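Local coordinates for protein tRNA (adenine-N(1)-)-methyltransferase (Thermus thermophilus, PDB 2PWY) that catalyses the S-adenosyl-L-methionine-dependent N1-methylation of adenosine 58 in tRNA and is required for growth at extreme temperatures, at residues M73-A77 / G106-L110. Residues are numbered along the deposited sequence; the frame is centred on the assembly and turned at random.
Sequences MKRSA and GSGGL. With SAH (S-adenosyl-L-homocysteine), chain E.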
ATOM      1  N   MET A  73      16.857 -16.389  13.792  1.00 12.90           N
ATOM      2  CA  MET A  73      17.580 -17.660  13.691  1.00 13.11           C
ATOM      3  C   MET A  73      18.700 -17.617  12.641  1.00 13.91           C
ATOM      4  O   MET A  73      18.625 -16.863  11.661  1.00 13.81           O
ATOM      5  CB  MET A  73      16.624 -18.824  13.386  1.00 12.94           C
ATOM      6  CG  MET A  73      16.013 -18.792  11.984  1.00 11.66           C
ATOM      7  SD  MET A  73      14.792 -20.089  11.765  1.00 12.59           S
ATOM      8  CE  MET A  73      14.550 -19.996   9.997  1.00 10.44           C
ATOM      9  N   LYS A  74      19.730 -18.426  12.873  1.00 15.12           N
ATOM     10  CA  LYS A  74      20.835 -18.622  11.935  1.00 16.86           C
ATOM     11  C   LYS A  74      20.242 -19.092  10.616  1.00 16.79           C
ATOM     12  O   LYS A  74      19.245 -19.827  10.602  1.00 17.09           O
ATOM     13  CB  LYS A  74      21.787 -19.690  12.496  1.00 16.70           C
ATOM     14  CG  LYS A  74      23.067 -19.943  11.699  1.00 19.11           C
ATOM     15  CD  LYS A  74      23.909 -21.010  12.401  1.00 19.64           C
ATOM     16  CE  LYS A  74      25.167 -21.370  11.615  1.00 24.39           C
ATOM     17  NZ  LYS A  74      26.339 -20.571  12.061  1.00 27.25           N
ATOM     18  N   ARG A  75      20.830 -18.658   9.509  1.00 17.11           N
ATOM     19  CA  ARG A  75      20.370 -19.124   8.205  1.00 17.47           C
ATOM     20  C   ARG A  75      21.496 -19.270   7.198  1.00 17.88           C
ATOM     21  O   ARG A  75      22.550 -18.646   7.343  1.00 18.04           O
ATOM     22  CB  ARG A  75      19.287 -18.190   7.651  1.00 17.85           C
ATOM     23  CG  ARG A  75      19.784 -16.887   7.015  1.00 17.80           C
ATOM     24  CD  ARG A  75      20.051 -15.788   8.041  1.00 19.58           C
ATOM     25  NE  ARG A  75      19.012 -15.737   9.076  1.00 19.18           N
ATOM     26  CZ  ARG A  75      17.863 -15.074   8.970  1.00 19.87           C
ATOM     27  NH1 ARG A  75      16.999 -15.108   9.980  1.00 17.79           N
ATOM     28  NH2 ARG A  75      17.571 -14.388   7.865  1.00 18.31           N
ATOM     29  N   SER A  76      21.271 -20.094   6.180  1.00 18.05           N
ATOM     30  CA  SER A  76      22.065 -19.986   4.960  1.00 18.81           C
ATOM     31  C   SER A  76      21.137 -19.355   3.930  1.00 18.50           C
ATOM     32  O   SER A  76      21.238 -18.155   3.648  1.00 18.49           O
ATOM     33  CB  SER A  76      22.636 -21.337   4.517  1.00 19.25           C
ATOM     34  OG  SER A  76      21.604 -22.288   4.331  1.00 22.22           O
ATOM     35  N   ALA A  77      20.191 -20.146   3.424  1.00 18.02           N
ATOM     36  CA  ALA A  77      19.108 -19.617   2.601  1.00 17.47           C
ATOM     37  C   ALA A  77      18.214 -18.679   3.421  1.00 16.93           C
ATOM     38  O   ALA A  77      17.841 -18.995   4.546  1.00 16.16           O
ATOM     39  CB  ALA A  77      18.292 -20.762   2.018  1.00 17.68           C
ATOM     40  N   GLY A 106      15.227 -25.089   2.683  1.00  9.71           N
ATOM     41  CA  GLY A 106      15.945 -23.833   2.875  1.00 10.47           C
ATOM     42  C   GLY A 106      16.571 -23.758   4.251  1.00 10.85           C
ATOM     43  O   GLY A 106      17.516 -24.493   4.533  1.00 11.85           O
ATOM     44  N   SER A 107      16.043 -22.862   5.097  1.00 10.73           N
ATOM     45  CA  SER A 107      16.491 -22.731   6.493  1.00 11.18           C
ATOM     46  C   SER A 107      15.417 -23.158   7.495  1.00 10.15           C
ATOM     47  O   SER A 107      15.580 -22.986   8.696  1.00 10.86           O
ATOM     48  CB  SER A 107      16.969 -21.303   6.773  1.00 11.49           C
ATOM     49  OG  SER A 107      18.171 -21.076   6.050  1.00 14.02           O
ATOM     50  N   GLY A 108      14.319 -23.715   6.979  1.00  9.67           N
ATOM     51  CA  GLY A 108      13.258 -24.265   7.824  1.00  8.65           C
ATOM     52  C   GLY A 108      12.221 -23.283   8.344  1.00  8.15           C
ATOM     53  O   GLY A 108      11.388 -23.647   9.175  1.00  8.30           O
ATOM     54  N   GLY A 109      12.239 -22.049   7.845  1.00  7.44           N
ATOM     55  CA  GLY A 109      11.283 -21.045   8.321  1.00  7.60           C
ATOM     56  C   GLY A 109       9.863 -21.409   7.936  1.00  7.64           C
ATOM     57  O   GLY A 109       8.996 -21.553   8.800  1.00  7.69           O
ATOM     58  N   LEU A 110       9.621 -21.560   6.636  1.00  7.19           N
ATOM     59  CA  LEU A 110       8.294 -21.984   6.167  1.00  7.35           C
ATOM     60  C   LEU A 110       7.949 -23.374   6.730  1.00  7.52           C
ATOM     61  O   LEU A 110       6.806 -23.631   7.106  1.00  6.62           O
ATOM     62  CB  LEU A 110       8.231 -21.953   4.633  1.00  7.57           C
ATOM     63  CG  LEU A 110       6.874 -22.330   4.023  1.00  7.55           C
ATOM     64  CD1 LEU A 110       5.745 -21.500   4.621  1.00  8.32           C
ATOM     65  CD2 LEU A 110       6.900 -22.268   2.474  1.00  7.48           C
TER
HETATM   66  N   SAH E 501      11.191 -21.342   2.571  1.00 10.31           N
HETATM   67  CA  SAH E 501      12.584 -21.596   3.062  1.00 10.06           C
HETATM   68  CB  SAH E 501      13.613 -20.922   2.163  1.00 10.50           C
HETATM   69  CG  SAH E 501      13.785 -21.650   0.827  1.00 10.16           C
HETATM   70  SD  SAH E 501      15.198 -20.956  -0.073  1.00 11.55           S
HETATM   71  C   SAH E 501      12.689 -21.103   4.493  1.00 10.55           C
HETATM   72  O   SAH E 501      11.742 -20.487   5.005  1.00  9.69           O
HETATM   73  OXT SAH E 501      13.705 -21.328   5.161  1.00 10.56           O
HETATM   74  C5' SAH E 501      15.078 -22.067  -1.498  1.00 11.42           C
HETATM   75  C4' SAH E 501      15.724 -23.430  -1.224  1.00 12.91           C
HETATM   76  O4' SAH E 501      15.263 -24.355  -2.186  1.00 12.68           O
HETATM   77  C3' SAH E 501      17.255 -23.459  -1.309  1.00 12.67           C
HETATM   78  O3' SAH E 501      17.756 -24.032  -0.105  1.00 13.49           O
HETATM   79  C2' SAH E 501      17.558 -24.334  -2.526  1.00 13.42           C
HETATM   80  O2' SAH E 501      18.695 -25.152  -2.368  1.00 14.81           O
HETATM   81  C1' SAH E 501      16.332 -25.210  -2.584  1.00 13.17           C
HETATM   82  N9  SAH E 501      15.907 -25.725  -3.896  1.00 12.47           N
HETATM   83  C8  SAH E 501      15.789 -25.019  -5.060  1.00 12.99           C
HETATM   84  N7  SAH E 501      15.283 -25.858  -5.994  1.00 13.05           N
HETATM   85  C5  SAH E 501      15.033 -27.063  -5.438  1.00 12.97           C
HETATM   86  C6  SAH E 501      14.518 -28.262  -5.946  1.00 13.50           C
HETATM   87  N6  SAH E 501      14.139 -28.368  -7.229  1.00 13.78           N
HETATM   88  N1  SAH E 501      14.398 -29.340  -5.079  1.00 13.10           N
HETATM   89  C2  SAH E 501      14.785 -29.242  -3.764  1.00 13.07           C
HETATM   90  N3  SAH E 501      15.302 -28.056  -3.280  1.00 12.98           N
HETATM   91  C4  SAH E 501      15.420 -26.989  -4.106  1.00 12.22           C
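The hydroxyl of S107 ties the two segments together. OG donates to A77 O over 2.6 Å, meeting a lone pair in the carbonyl plane at a C=O...OG angle of 135°, and accepts a longer, more bent bond from S76 N (3.3 Å, 141° at the hydrogen). OG stands anti to the carbonyl carbon of its own residue (chi1 -69°), which points it at the 73-77 backbone while S107 N bonds SAH OXT at 2.8 Å. An alanine here would lack the hydroxyl, and A77 O and S76 N would probably lose this link to the ligand-binding loop.

Packing flanks this polar centre: the CE methyl of M73, at the end of a chain extended beyond CG, lies 3.4 Å from S107 O, and A77 CB sits 3.7 Å from SAH SD. G109 N also reaches OXT, while L110 N bonds SAH O at 2.9 Å, so successive amides at the start of helix 109-118 hold the carboxylate of the bound S-adenosyl-L-homocysteine. G106 has a positive phi, which favours glycine, and a CB there would run into SAH CB.

Farther out, the R75 side chain, bent at chi2 and chi3, turns back and grips M73 O side-on with NE and NH1, the oxygen lying in the guanidinium plane (NE at 2.8 Å), which probably steadies the backbone leading to S76. N140 of helix 131-144 bonds both K74 O and S107 O, and E128 bonds G106 N.

G106-L110 belongs to the glycine-rich loop of a class I-like SAM-binding methyltransferase, and its amides, together with the helix N-terminus, probably stabilise the carboxylate's negative charge, while A77 lines the pocket beside the sulfur from which S-adenosyl-L-methionine gives up its methyl.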